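Local coordinates for protein ML032222a iGluR (Mnemiopsis leidyi, PDB 4YKI) that binds glycine in its ligand-binding domain and, as an ionotropic glutamate receptor subunit, probably couples that binding to the opening of an ion channel, at residues L92-A97 against S211-F216; G142-E147 against I186-V191; L10-V15 against F51-I56; F20-T25 against C33-V38. All coordinates share one frame; numbering follows the deposited sequence. Where two conformers were deposited one is given.

Contact 1: L92-A97 against S211-F216. With MG (magnesium ion), chain D; GLY (glycine), chain E.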
loop_
_atom_site.group_PDB
_atom_site.type_symbol
_atom_site.label_atom_id
_atom_site.label_comp_id
_atom_site.label_asym_id
_atom_site.label_seq_id
_atom_site.Cartn_x
_atom_site.Cartn_y
_atom_site.Cartn_z
ATOM N N LEU B 92 -5.502 10.009 4.750
ATOM C CA LEU B 92 -6.865 9.714 4.306
ATOM C C LEU B 92 -6.978 8.217 4.040
ATOM O O LEU B 92 -6.378 7.685 3.099
ATOM C CB LEU B 92 -7.284 10.502 3.064
ATOM C CG LEU B 92 -8.780 10.441 2.741
ATOM C CD1 LEU B 92 -9.629 11.147 3.799
ATOM C CD2 LEU B 92 -9.038 11.022 1.378
ATOM N N SER B 93 -7.775 7.530 4.852
ATOM C CA SER B 93 -7.907 6.081 4.734
ATOM C C SER B 93 -8.691 5.697 3.497
ATOM O O SER B 93 -9.674 6.345 3.125
ATOM C CB SER B 93 -8.608 5.537 5.955
ATOM O OG SER B 93 -7.883 5.938 7.101
ATOM N N THR B 94 -8.261 4.605 2.870
ATOM C CA THR B 94 -8.938 4.055 1.702
ATOM C C THR B 94 -10.110 3.180 2.110
ATOM O O THR B 94 -9.935 2.217 2.875
ATOM C CB THR B 94 -7.968 3.268 0.808
ATOM O OG1 THR B 94 -7.325 2.239 1.570
ATOM C CG2 THR B 94 -6.931 4.202 0.222
ATOM N N ASN B 95 -11.306 3.532 1.622
ATOM C CA ASN B 95 -12.489 2.679 1.766
ATOM C C ASN B 95 -13.370 2.756 0.532
ATOM O O ASN B 95 -13.304 3.699 -0.246
ATOM C CB ASN B 95 -13.257 2.896 3.095
ATOM C CG ASN B 95 -13.930 4.247 3.216
ATOM O OD1 ASN B 95 -14.728 4.631 2.374
ATOM N ND2 ASN B 95 -13.677 4.930 4.331
ATOM N N SER B 96 -14.169 1.720 0.348
ATOM C CA SER B 96 -14.983 1.587 -0.845
ATOM C C SER B 96 -16.052 2.683 -0.947
ATOM O O SER B 96 -16.373 3.143 -2.037
ATOM C CB SER B 96 -15.612 0.197 -0.907
ATOM O OG SER B 96 -14.624 -0.801 -1.143
ATOM N N ALA B 97 -16.618 3.098 0.181
ATOM C CA ALA B 97 -17.625 4.152 0.158
ATOM C C ALA B 97 -17.014 5.425 -0.465
ATOM O O ALA B 97 -17.578 6.011 -1.375
ATOM C CB ALA B 97 -18.175 4.432 1.567
ATOM N N SER B 211 -7.520 -4.293 6.497
ATOM C CA SER B 211 -6.341 -3.839 5.795
ATOM C C SER B 211 -6.704 -2.704 4.885
ATOM O O SER B 211 -7.577 -2.865 4.031
ATOM C CB SER B 211 -5.824 -5.000 4.960
ATOM O OG SER B 211 -4.778 -4.607 4.108
ATOM N N PHE B 212 -6.008 -1.576 5.021
ATOM C CA PHE B 212 -6.244 -0.416 4.172
ATOM C C PHE B 212 -4.966 0.431 4.097
ATOM O O PHE B 212 -3.934 0.052 4.638
ATOM C CB PHE B 212 -7.480 0.375 4.647
ATOM C CG PHE B 212 -7.371 0.900 6.047
ATOM C CD1 PHE B 212 -7.753 0.129 7.111
ATOM C CD2 PHE B 212 -6.884 2.176 6.292
ATOM C CE1 PHE B 212 -7.644 0.593 8.397
ATOM C CE2 PHE B 212 -6.758 2.645 7.581
ATOM C CZ PHE B 212 -7.145 1.842 8.637
ATOM N N GLU B 213 -5.055 1.541 3.380
ATOM C CA GLU B 213 -3.936 2.443 3.149
ATOM C C GLU B 213 -4.300 3.837 3.600
ATOM O O GLU B 213 -5.475 4.218 3.620
ATOM C CB GLU B 213 -3.684 2.575 1.652
ATOM C CG GLU B 213 -3.191 1.347 0.979
ATOM C CD GLU B 213 -1.722 1.078 1.221
ATOM O OE1 GLU B 213 -1.019 1.911 1.853
ATOM O OE2 GLU B 213 -1.243 0.026 0.724
ATOM N N TYR B 214 -3.273 4.628 3.892
ATOM C CA TYR B 214 -3.359 6.067 3.834
ATOM C C TYR B 214 -2.880 6.554 2.465
ATOM O O TYR B 214 -1.866 6.092 1.934
ATOM C CB TYR B 214 -2.499 6.727 4.925
ATOM C CG TYR B 214 -2.968 6.495 6.334
ATOM C CD1 TYR B 214 -4.321 6.437 6.642
ATOM C CD2 TYR B 214 -2.058 6.359 7.361
ATOM C CE1 TYR B 214 -4.747 6.248 7.969
ATOM C CE2 TYR B 214 -2.466 6.199 8.664
ATOM C CZ TYR B 214 -3.800 6.131 8.970
ATOM O OH TYR B 214 -4.144 5.951 10.284
ATOM N N ALA B 215 -3.640 7.476 1.889
ATOM C CA ALA B 215 -3.329 8.070 0.620
ATOM C C ALA B 215 -3.860 9.497 0.652
ATOM O O ALA B 215 -4.422 9.937 1.664
ATOM C CB ALA B 215 -3.967 7.272 -0.505
ATOM N N PHE B 216 -3.648 10.245 -0.425
ATOM C CA PHE B 216 -4.305 11.538 -0.583
ATOM C C PHE B 216 -5.593 11.314 -1.399
ATOM O O PHE B 216 -5.708 10.358 -2.185
ATOM C CB PHE B 216 -3.373 12.544 -1.280
ATOM C CG PHE B 216 -2.196 13.021 -0.449
ATOM C CD1 PHE B 216 -2.063 12.750 0.897
ATOM C CD2 PHE B 216 -1.225 13.785 -1.056
ATOM C CE1 PHE B 216 -0.969 13.223 1.616
ATOM C CE2 PHE B 216 -0.132 14.260 -0.333
ATOM C CZ PHE B 216 -0.036 13.974 1.004
HETATM MG MG MG D . 0.588 -0.863 1.045
HETATM N N GLY E . -7.678 8.696 8.997
HETATM C CA GLY E . -9.119 8.915 9.263
HETATM C C GLY E . -9.980 8.884 8.023
HETATM O O GLY E . -11.218 8.958 8.180
HETATM O OXT GLY E . -9.439 8.811 6.898
HETATM O O HOH W 1 1.409 0.993 1.618
HETATM O O HOH W 2 -0.317 -2.609 0.284
#
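Leu92 and Ser93 pair with Ala215 and Tyr214 in a buried antiparallel strand contact, where the short strand 91-93 lies along the long strand 202-218 beside the bound glycine. Leu92 and Ala215 are the hydrogen-bonded pair, Ala215 N giving to Leu92 O at 3.0 Å; Ser93 and Tyr214 are the non-hydrogen-bonded pair. Just past the strand, Thr94 holds Glu213 twice. Thr94 N gives to Glu213 O at 2.9 Å, and Thr94 OG1 accepts from Glu213 N at 3.0 Å, doing the work of a strand carbonyl. With chi1 at 56°, OG1 sits between the backbone N and the carbonyl carbon, facing the N-H of Glu213, while the methyl of the same threonine lies against Glu213 CB. Serine suits position 93 because its small side chain fits among aromatic neighbours: OG lies in the Tyr214 ring plane, 3.3 Å from Tyr214 CE1, and also touches Phe212 CE2. Both Ser93 OG and Tyr214 OH are hydrogen-bonded to Glu188. The chain of Glu213 leads away, and its OE2 binds the magnesium ion at 2.1 Å, together with Asp110 and with Glu213 and Asp110 of the second subunit; Arg236 of that subunit also hydrogen-bonds to this oxygen. Ser93 N meets GLY OXT almost head-on, at 2.9 Å and 174°. Such a backbone N-H offered to the ligand carboxylate belongs to the amino-acid site of glutamate receptor ligand-binding domains.

Contact 2: G142-E147 against I186-V191. With GLY (glycine), chain E.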
loop_
_atom_site.group_PDB
_atom_site.type_symbol
_atom_site.label_atom_id
_atom_site.label_comp_id
_atom_site.label_asym_id
_atom_site.label_seq_id
_atom_site.Cartn_x
_atom_site.Cartn_y
_atom_site.Cartn_z
ATOM N N GLY B 142 -17.475 9.790 14.830
ATOM C CA GLY B 142 -18.442 9.913 13.763
ATOM C C GLY B 142 -17.859 10.490 12.483
ATOM O O GLY B 142 -16.997 11.372 12.501
ATOM N N SER B 143 -18.340 9.975 11.356
ATOM C CA SER B 143 -17.932 10.444 10.023
ATOM C C SER B 143 -16.426 10.349 9.799
ATOM O O SER B 143 -15.782 11.265 9.277
ATOM C CB SER B 143 -18.442 11.862 9.779
ATOM O OG SER B 143 -19.864 11.881 9.770
ATOM N N ARG B 144 -15.872 9.201 10.159
ATOM C CA ARG B 144 -14.454 8.906 10.007
ATOM C C ARG B 144 -14.377 7.443 9.547
ATOM O O ARG B 144 -15.335 6.678 9.717
ATOM C CB ARG B 144 -13.758 9.137 11.357
ATOM C CG ARG B 144 -12.249 8.998 11.409
ATOM C CD ARG B 144 -11.772 9.061 12.850
ATOM N NE ARG B 144 -10.376 8.652 13.046
ATOM C CZ ARG B 144 -9.306 9.412 12.836
ATOM N NH1 ARG B 144 -9.424 10.646 12.380
ATOM N NH2 ARG B 144 -8.096 8.912 13.071
ATOM N N HIS B 145 -13.232 7.049 9.008
ATOM C CA HIS B 145 -13.063 5.745 8.367
ATOM C C HIS B 145 -13.407 4.526 9.232
ATOM O O HIS B 145 -14.082 3.645 8.745
ATOM C CB HIS B 145 -11.655 5.699 7.795
ATOM C CG HIS B 145 -11.195 4.358 7.371
ATOM N ND1 HIS B 145 -11.556 3.790 6.169
ATOM C CD2 HIS B 145 -10.357 3.492 7.985
ATOM C CE1 HIS B 145 -10.939 2.627 6.063
ATOM N NE2 HIS B 145 -10.205 2.422 7.148
ATOM N N PRO B 146 -12.932 4.436 10.486
ATOM C CA PRO B 146 -13.277 3.228 11.243
ATOM C C PRO B 146 -14.790 3.004 11.340
ATOM O O PRO B 146 -15.257 1.889 11.136
ATOM C CB PRO B 146 -12.610 3.466 12.608
ATOM C CG PRO B 146 -11.430 4.362 12.285
ATOM C CD PRO B 146 -11.978 5.288 11.225
ATOM N N GLU B 147 -15.552 4.051 11.638
ATOM C CA GLU B 147 -17.011 3.962 11.660
ATOM C C GLU B 147 -17.545 3.407 10.337
ATOM O O GLU B 147 -18.395 2.526 10.327
ATOM C CB GLU B 147 -17.606 5.337 11.931
ATOM C CG GLU B 147 -19.125 5.325 12.030
ATOM C CD GLU B 147 -19.733 6.707 12.050
ATOM O OE1 GLU B 147 -19.502 7.457 11.078
ATOM O OE2 GLU B 147 -20.448 7.034 13.022
ATOM N N ILE B 186 -12.002 2.463 19.298
ATOM C CA ILE B 186 -11.676 1.712 18.094
ATOM C C ILE B 186 -11.318 2.715 17.008
ATOM O O ILE B 186 -12.169 3.516 16.614
ATOM C CB ILE B 186 -12.888 0.859 17.626
ATOM C CG1 ILE B 186 -13.370 -0.073 18.748
ATOM C CG2 ILE B 186 -12.541 0.060 16.356
ATOM C CD1 ILE B 186 -14.705 -0.771 18.469
ATOM N N ASP B 187 -10.078 2.677 16.544
ATOM C CA ASP B 187 -9.603 3.649 15.558
ATOM C C ASP B 187 -8.512 3.018 14.687
ATOM O O ASP B 187 -8.650 1.859 14.297
ATOM C CB ASP B 187 -9.173 4.975 16.215
ATOM C CG ASP B 187 -9.176 6.125 15.217
ATOM O OD1 ASP B 187 -10.290 6.615 14.885
ATOM O OD2 ASP B 187 -8.084 6.490 14.732
ATOM N N GLU B 188 -7.456 3.776 14.370
ATOM C CA GLU B 188 -6.477 3.384 13.357
ATOM C C GLU B 188 -5.104 3.203 13.992
ATOM O O GLU B 188 -4.650 4.036 14.761
ATOM C CB GLU B 188 -6.434 4.430 12.229
ATOM C CG GLU B 188 -7.786 4.654 11.577
ATOM C CD GLU B 188 -7.774 5.694 10.473
ATOM O OE1 GLU B 188 -6.831 6.521 10.415
ATOM O OE2 GLU B 188 -8.762 5.709 9.689
ATOM N N GLY B 189 -4.434 2.122 13.613
ATOM C CA GLY B 189 -3.168 1.749 14.206
ATOM C C GLY B 189 -2.133 2.861 14.333
ATOM O O GLY B 189 -1.625 3.116 15.418
ATOM N N PRO B 190 -1.775 3.526 13.237
ATOM C CA PRO B 190 -0.669 4.491 13.334
ATOM C C PRO B 190 -1.015 5.709 14.190
ATOM O O PRO B 190 -0.172 6.257 14.902
ATOM C CB PRO B 190 -0.426 4.879 11.869
ATOM C CG PRO B 190 -0.928 3.678 11.087
ATOM C CD PRO B 190 -2.124 3.217 11.842
ATOM N N VAL B 191 -2.277 6.133 14.137
ATOM C CA VAL B 191 -2.746 7.270 14.907
ATOM C C VAL B 191 -2.700 6.947 16.395
ATOM O O VAL B 191 -2.256 7.755 17.216
ATOM C CB VAL B 191 -4.180 7.660 14.464
ATOM C CG1 VAL B 191 -4.787 8.725 15.358
ATOM C CG2 VAL B 191 -4.164 8.139 13.010
HETATM N N GLY E . -7.678 8.696 8.997
HETATM C CA GLY E . -9.119 8.915 9.263
HETATM C C GLY E . -9.980 8.884 8.023
HETATM O O GLY E . -11.218 8.958 8.180
HETATM O OXT GLY E . -9.439 8.811 6.898
#
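Arg144 clasps Asp187 side-on with two nitrogens, one for each carboxylate oxygen. NE meets Asp187 OD1 at 2.7 Å and NH2 meets Asp187 OD2 at 2.9 Å, both through syn lone pairs. The two flat groups are nearly coplanar, 23° apart, although OD1 is tilted somewhat from the guanidinium plane. Arginine suits the place because its guanidinium is flat, charged and rich in N-H groups: it pairs with Asp187 through NE and NH2, reaches Glu17 through NH1 in a salt bridge, and still lays one face against the ligand, the glycine CA 3.5 Å above its centre. The chain leading to it has CG anti to the backbone N (chi1 -175°) and is extended as far as NE. Glu188 OE1 accepts a hydrogen bond from GLY N at 2.7 Å; the salt bridge of OE1 to Arg144 NH2 is long, with the oxygen well out of the guanidinium plane. At the ligand's other end, His145 N gives to GLY O at 2.9 Å. The His145 ring crosses Glu188 at about a right angle, CD2 lying 3.2 Å from Glu188 OE2, while its ND1 is hydrogen-bonded to Asn95. Pro146 packs its CG against Asp187 OD1 and Glu188 CG. Farther out, Phe63 makes a cation-pi contact with the guanidinium. A leucine in place of Arg144 would probably leave Asp187 and Glu17 without their positive mate and remove the flat group that lies against the glycine CA. Glu188 would favour a cationic amino group, and the N-H of His145 with Arg98 the carboxylate, while Arg144 probably offsets the acids' charge.

Contact 3: L10-V15 against F51-I56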
loop_
_atom_site.group_PDB
_atom_site.type_symbol
_atom_site.label_atom_id
_atom_site.label_comp_id
_atom_site.label_asym_id
_atom_site.label_seq_id
_atom_site.Cartn_x
_atom_site.Cartn_y
_atom_site.Cartn_z
ATOM N N LEU B 10 -3.105 25.274 -5.636
ATOM C CA LEU B 10 -3.928 24.210 -5.114
ATOM C C LEU B 10 -4.533 24.557 -3.756
ATOM O O LEU B 10 -3.861 25.074 -2.883
ATOM C CB LEU B 10 -3.128 22.909 -4.998
ATOM C CG LEU B 10 -2.537 22.301 -6.276
ATOM C CD1 LEU B 10 -1.906 20.938 -5.977
ATOM C CD2 LEU B 10 -3.600 22.200 -7.381
ATOM N N ARG B 11 -5.806 24.227 -3.596
ATOM C CA ARG B 11 -6.485 24.272 -2.320
ATOM C C ARG B 11 -6.470 22.857 -1.772
ATOM O O ARG B 11 -6.987 21.943 -2.416
ATOM C CB ARG B 11 -7.915 24.799 -2.487
ATOM C CG ARG B 11 -8.030 26.252 -3.018
ATOM C CD ARG B 11 -8.025 26.410 -4.562
ATOM N NE ARG B 11 -8.821 25.362 -5.163
ATOM C CZ ARG B 11 -10.144 25.315 -5.215
ATOM N NH1 ARG B 11 -10.882 26.357 -4.850
ATOM N NH2 ARG B 11 -10.718 24.202 -5.666
ATOM N N LEU B 12 -5.860 22.679 -0.616
ATOM C CA LEU B 12 -5.632 21.347 -0.052
ATOM C C LEU B 12 -6.471 21.141 1.191
ATOM O O LEU B 12 -6.366 21.909 2.149
ATOM C CB LEU B 12 -4.149 21.158 0.294
ATOM C CG LEU B 12 -3.188 21.345 -0.887
ATOM C CD1 LEU B 12 -1.753 21.193 -0.386
ATOM C CD2 LEU B 12 -3.491 20.362 -2.008
ATOM N N GLY B 13 -7.332 20.130 1.185
ATOM C CA GLY B 13 -8.112 19.810 2.365
ATOM C C GLY B 13 -7.246 19.155 3.417
ATOM O O GLY B 13 -6.481 18.230 3.103
ATOM N N SER B 14 -7.392 19.581 4.659
ATOM C CA SER B 14 -6.675 18.963 5.754
ATOM C C SER B 14 -7.308 19.358 7.080
ATOM O O SER B 14 -8.146 20.276 7.142
ATOM C CB SER B 14 -5.178 19.343 5.746
ATOM O OG SER B 14 -4.407 18.373 6.442
ATOM N N VAL B 15 -6.905 18.637 8.119
ATOM C CA VAL B 15 -7.226 18.946 9.505
ATOM C C VAL B 15 -6.046 18.498 10.359
ATOM O O VAL B 15 -5.223 17.710 9.913
ATOM C CB VAL B 15 -8.498 18.220 10.021
ATOM C CG1 VAL B 15 -9.728 18.673 9.302
ATOM C CG2 VAL B 15 -8.371 16.700 9.965
ATOM N N PHE B 51 3.767 24.237 -7.909
ATOM C CA PHE B 51 2.507 24.859 -7.512
ATOM C C PHE B 51 2.652 25.622 -6.207
ATOM O O PHE B 51 3.556 25.353 -5.428
ATOM C CB PHE B 51 1.354 23.833 -7.407
ATOM C CG PHE B 51 1.564 22.717 -6.382
ATOM C CD1 PHE B 51 1.218 22.895 -5.041
ATOM C CD2 PHE B 51 2.064 21.473 -6.761
ATOM C CE1 PHE B 51 1.382 21.873 -4.130
ATOM C CE2 PHE B 51 2.231 20.448 -5.827
ATOM C CZ PHE B 51 1.887 20.650 -4.524
ATOM N N THR B 52 1.763 26.585 -5.997
ATOM C CA THR B 52 1.556 27.167 -4.676
ATOM C C THR B 52 0.323 26.516 -4.067
ATOM O O THR B 52 -0.426 25.829 -4.754
ATOM C CB THR B 52 1.372 28.684 -4.734
ATOM O OG1 THR B 52 0.233 28.995 -5.540
ATOM C CG2 THR B 52 2.587 29.358 -5.315
ATOM N N TYR B 53 0.099 26.690 -2.778
ATOM C CA TYR B 53 -1.010 26.013 -2.137
ATOM C C TYR B 53 -1.465 26.750 -0.894
ATOM O O TYR B 53 -0.786 27.649 -0.378
ATOM C CB TYR B 53 -0.629 24.554 -1.775
ATOM C CG TYR B 53 0.528 24.460 -0.813
ATOM C CD1 TYR B 53 1.830 24.508 -1.275
ATOM C CD2 TYR B 53 0.317 24.390 0.555
ATOM C CE1 TYR B 53 2.893 24.473 -0.418
ATOM C CE2 TYR B 53 1.391 24.356 1.435
ATOM C CZ TYR B 53 2.682 24.402 0.935
ATOM O OH TYR B 53 3.774 24.378 1.755
ATOM N N GLU B 54 -2.639 26.356 -0.428
ATOM C CA GLU B 54 -3.150 26.729 0.880
ATOM C C GLU B 54 -3.919 25.544 1.412
ATOM O O GLU B 54 -4.347 24.688 0.645
ATOM C CB GLU B 54 -4.063 27.953 0.790
ATOM C CG GLU B 54 -5.365 27.690 0.024
ATOM C CD GLU B 54 -6.179 28.939 -0.170
ATOM O OE1 GLU B 54 -6.020 29.566 -1.239
ATOM O OE2 GLU B 54 -6.967 29.287 0.740
ATOM N N TYR B 55 -4.132 25.513 2.721
ATOM C CA TYR B 55 -4.917 24.472 3.351
ATOM C C TYR B 55 -6.288 24.999 3.744
ATOM O O TYR B 55 -6.400 26.115 4.264
ATOM C CB TYR B 55 -4.186 23.947 4.582
ATOM C CG TYR B 55 -2.871 23.233 4.333
ATOM C CD1 TYR B 55 -2.844 21.953 3.796
ATOM C CD2 TYR B 55 -1.664 23.822 4.662
ATOM C CE1 TYR B 55 -1.655 21.296 3.594
ATOM C CE2 TYR B 55 -0.464 23.173 4.460
ATOM C CZ TYR B 55 -0.467 21.901 3.942
ATOM O OH TYR B 55 0.716 21.209 3.775
ATOM N N ILE B 56 -7.310 24.195 3.516
ATOM C CA ILE B 56 -8.699 24.541 3.833
ATOM C C ILE B 56 -9.288 23.409 4.671
ATOM O O ILE B 56 -9.329 22.244 4.251
ATOM C CB ILE B 56 -9.552 24.741 2.562
ATOM C CG1 ILE B 56 -8.951 25.890 1.729
ATOM C CG2 ILE B 56 -11.057 24.980 2.907
ATOM C CD1 ILE B 56 -9.743 26.322 0.527
#
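Leu10 to Gly13 run parallel to Tyr53 to Ile56, the two strand axes 4.5 Å apart at closest and inclined at 32°. Backbone bonds zip them together, among them Leu12 N to Glu54 O and Ile56 N to Leu12 O, each 2.8 Å. At the start of the pair, Leu10 CD1 sits squarely over the Phe51 ring, 3.7 Å from its centroid and only 8° off the normal, a CH-pi contact between side chains that cross at about a right angle. An alanine in place of Phe51 would keep CB but lose the ring, and would probably leave the methyl group Leu10 CD1 without its aromatic floor and open a gap beside it. On the same sheet face as Leu10, Leu12 CD1 touches Tyr53 CB at 3.8 Å, and Leu12 CB meets Tyr55 CD1 at the same separation. Branched leucines and large rings suit this face, which turns to a helix. On the other face Arg11 and Ile56 lie side by side, Ile56 CD1 against Arg11 CB, while the Arg11 NE end reaches Asp86 in a salt bridge. Strand 9-13 is the middle of a three-strand parallel sheet, between 52-56 and 87-89, and helix 37-49 packs on Leu12, Phe51, Tyr53 and Tyr55.

Contact 4: F20-T25 against C33-V38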
loop_
_atom_site.group_PDB
_atom_site.type_symbol
_atom_site.label_atom_id
_atom_site.label_comp_id
_atom_site.label_asym_id
_atom_site.label_seq_id
_atom_site.Cartn_x
_atom_site.Cartn_y
_atom_site.Cartn_z
ATOM N N PHE B 20 0.666 13.388 11.468
ATOM C CA PHE B 20 0.527 13.717 10.064
ATOM C C PHE B 20 0.394 15.222 9.836
ATOM O O PHE B 20 1.061 15.770 8.956
ATOM C CB PHE B 20 -0.655 12.944 9.497
ATOM C CG PHE B 20 -0.477 11.453 9.587
ATOM C CD1 PHE B 20 0.443 10.809 8.787
ATOM C CD2 PHE B 20 -1.186 10.705 10.509
ATOM C CE1 PHE B 20 0.636 9.442 8.885
ATOM C CE2 PHE B 20 -0.996 9.336 10.612
ATOM C CZ PHE B 20 -0.085 8.704 9.805
ATOM N N MET B 21 -0.432 15.879 10.643
ATOM C CA MET B 21 -0.608 17.336 10.596
ATOM C C MET B 21 -0.800 17.863 12.006
ATOM O O MET B 21 -1.531 17.276 12.808
ATOM C CB MET B 21 -1.804 17.760 9.752
ATOM C CG MET B 21 -1.592 17.651 8.258
ATOM S SD MET B 21 -0.245 18.708 7.695
ATOM C CE MET B 21 -0.990 19.394 6.233
ATOM N N PHE B 22 -0.126 18.986 12.254
ATOM C CA PHE B 22 -0.259 19.812 13.444
ATOM C C PHE B 22 -0.730 21.186 12.953
ATOM O O PHE B 22 -0.168 21.717 11.996
ATOM C CB PHE B 22 1.099 19.989 14.139
ATOM C CG PHE B 22 1.718 18.711 14.669
ATOM C CD1 PHE B 22 2.340 17.807 13.818
ATOM C CD2 PHE B 22 1.758 18.469 16.029
ATOM C CE1 PHE B 22 2.919 16.655 14.314
ATOM C CE2 PHE B 22 2.353 17.327 16.524
ATOM C CZ PHE B 22 2.935 16.428 15.675
ATOM N N PHE B 23 -1.743 21.751 13.607
ATOM C CA PHE B 23 -2.287 23.064 13.236
ATOM C C PHE B 23 -2.186 24.009 14.424
ATOM O O PHE B 23 -2.801 23.783 15.460
ATOM C CB PHE B 23 -3.755 22.948 12.782
ATOM C CG PHE B 23 -4.392 24.272 12.438
ATOM C CD1 PHE B 23 -3.982 24.977 11.331
ATOM C CD2 PHE B 23 -5.388 24.818 13.238
ATOM C CE1 PHE B 23 -4.543 26.192 11.018
ATOM C CE2 PHE B 23 -5.963 26.038 12.913
ATOM C CZ PHE B 23 -5.530 26.730 11.809
ATOM N N ALA B 24 -1.393 25.058 14.272
ATOM C CA ALA B 24 -1.276 26.088 15.288
ATOM C C ALA B 24 -2.451 27.047 15.162
ATOM O O ALA B 24 -2.797 27.467 14.059
ATOM C CB ALA B 24 0.035 26.830 15.144
ATOM N N THR B 25 -3.067 27.392 16.289
ATOM C CA THR B 25 -4.295 28.182 16.296
ATOM C C THR B 25 -4.039 29.656 16.590
ATOM O O THR B 25 -4.979 30.442 16.668
ATOM C CB THR B 25 -5.283 27.629 17.317
ATOM O OG1 THR B 25 -4.647 27.552 18.593
ATOM C CG2 THR B 25 -5.738 26.226 16.909
ATOM N N CYS B 33 1.054 27.929 9.707
ATOM C CA CYS B 33 0.333 27.331 10.822
ATOM C C CYS B 33 0.398 25.811 10.839
ATOM O O CYS B 33 0.054 25.187 11.838
ATOM C CB CYS B 33 -1.125 27.766 10.824
ATOM S SG CYS B 33 -1.383 29.531 11.065
ATOM N N TRP B 34 0.846 25.221 9.735
ATOM C CA TRP B 34 0.802 23.778 9.533
ATOM C C TRP B 34 2.200 23.173 9.597
ATOM O O TRP B 34 3.159 23.768 9.115
ATOM C CB TRP B 34 0.166 23.457 8.185
ATOM C CG TRP B 34 -1.279 23.844 8.096
ATOM C CD1 TRP B 34 -1.787 25.071 7.750
ATOM C CD2 TRP B 34 -2.410 23.010 8.357
ATOM N NE1 TRP B 34 -3.151 25.044 7.783
ATOM C CE2 TRP B 34 -3.563 23.788 8.141
ATOM C CE3 TRP B 34 -2.560 21.673 8.736
ATOM C CZ2 TRP B 34 -4.851 23.271 8.283
ATOM C CZ3 TRP B 34 -3.844 21.163 8.884
ATOM C CH2 TRP B 34 -4.972 21.966 8.665
ATOM N N SER B 35 2.302 21.985 10.188
ATOM C CA SER B 35 3.538 21.228 10.229
ATOM C C SER B 35 3.178 19.746 10.328
ATOM O O SER B 35 2.042 19.386 10.611
ATOM C CB SER B 35 4.421 21.656 11.400
ATOM O OG SER B 35 3.749 21.473 12.634
ATOM N N GLY B 36 4.162 18.881 10.113
ATOM C CA GLY B 36 3.984 17.454 10.274
ATOM C C GLY B 36 4.431 16.664 9.060
ATOM O O GLY B 36 4.935 17.231 8.089
ATOM N N MET B 37 4.277 15.345 9.132
ATOM C CA MET B 37 4.684 14.464 8.046
ATOM C C MET B 37 4.025 14.831 6.726
ATOM O O MET B 37 4.695 14.911 5.688
ATOM C CB MET B 37 4.362 13.019 8.415
ATOM C CG MET B 37 4.602 12.044 7.281
ATOM S SD MET B 37 4.363 10.357 7.817
ATOM C CE MET B 37 4.792 9.430 6.348
ATOM N N VAL B 38 2.713 15.023 6.736
ATOM C CA VAL B 38 2.024 15.351 5.495
ATOM C C VAL B 38 2.446 16.733 4.982
ATOM O O VAL B 38 2.640 16.931 3.788
ATOM C CB VAL B 38 0.484 15.228 5.646
ATOM C CG1 VAL B 38 -0.255 15.846 4.478
ATOM C CG2 VAL B 38 0.120 13.742 5.763
#
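Cys33 begins the antiparallel pairing with 20-25: its O accepts from Ala24 N at 2.8 Å, nearly straight at 175°, and its CB touches the Phe23 ring. Trp34 and Phe23 form the non-hydrogen-bonded pair. With CG anti to the backbone N (chi1 178°), Phe23 has its CD1 over one face of the indole, toward the rim, 3.4 Å from Trp34 CE2, the planes at 49°. The bent, unbranched chain of Met21 lets its CE pack on both Trp34 CE3, at 3.7 Å, and Val38 CG1; its SD, oblique and 5.2 Å from the centroid of the Trp34 six-membered ring, makes the Met-aromatic contact. Ser35 and Phe22 are the hydrogen-bonded pair; of their two backbone bonds Phe22 N to Ser35 O is the shorter at 2.7 Å, and that oxygen also lies in plane at the edge of the Phe22 ring. Gly36 has a positive phi, and a CB there would clash with Phe20 O, so glycine is the fitting residue just before the helix. Met37 extends alongside Phe20, SD 4.0 Å from Phe20 CE1, a second Met-aromatic pair. Val38 closes the walk: its N gives to Phe20 O at 2.9 Å, and its CG2 packs on Phe20 CB. The join is held by four backbone hydrogen bonds and apolar packing, with no salt bridge across it; the disulfide of Cys33 to Cys28 ties down the hairpin loop.

How the contacts relate
Along the chain, contact 4 is nested inside the loop closed by contact 3, and contact 2 inside that closed by contact 1; contacts 3 and 4 close before contacts 1 and 2 open. Contacts 3 and 4 have centres 12 Å apart and share helix 37-49 and a touching set of residues, Tyr55 with Met21 and Trp34. Contacts 1 and 2, 11 Å apart, reach the same mixed sheet and gather round the glycine. Phe20 of contact 4 bridges the groups, packing on Tyr214 of contact 1 and Val191 of contact 2, and Val38 also meets Phe216. Contact 3 lies about 20 Å from contact 1, centre to centre. Contacts 3 and 4 thus build the neighbouring part of the fold, probably one lobe of the clamshell.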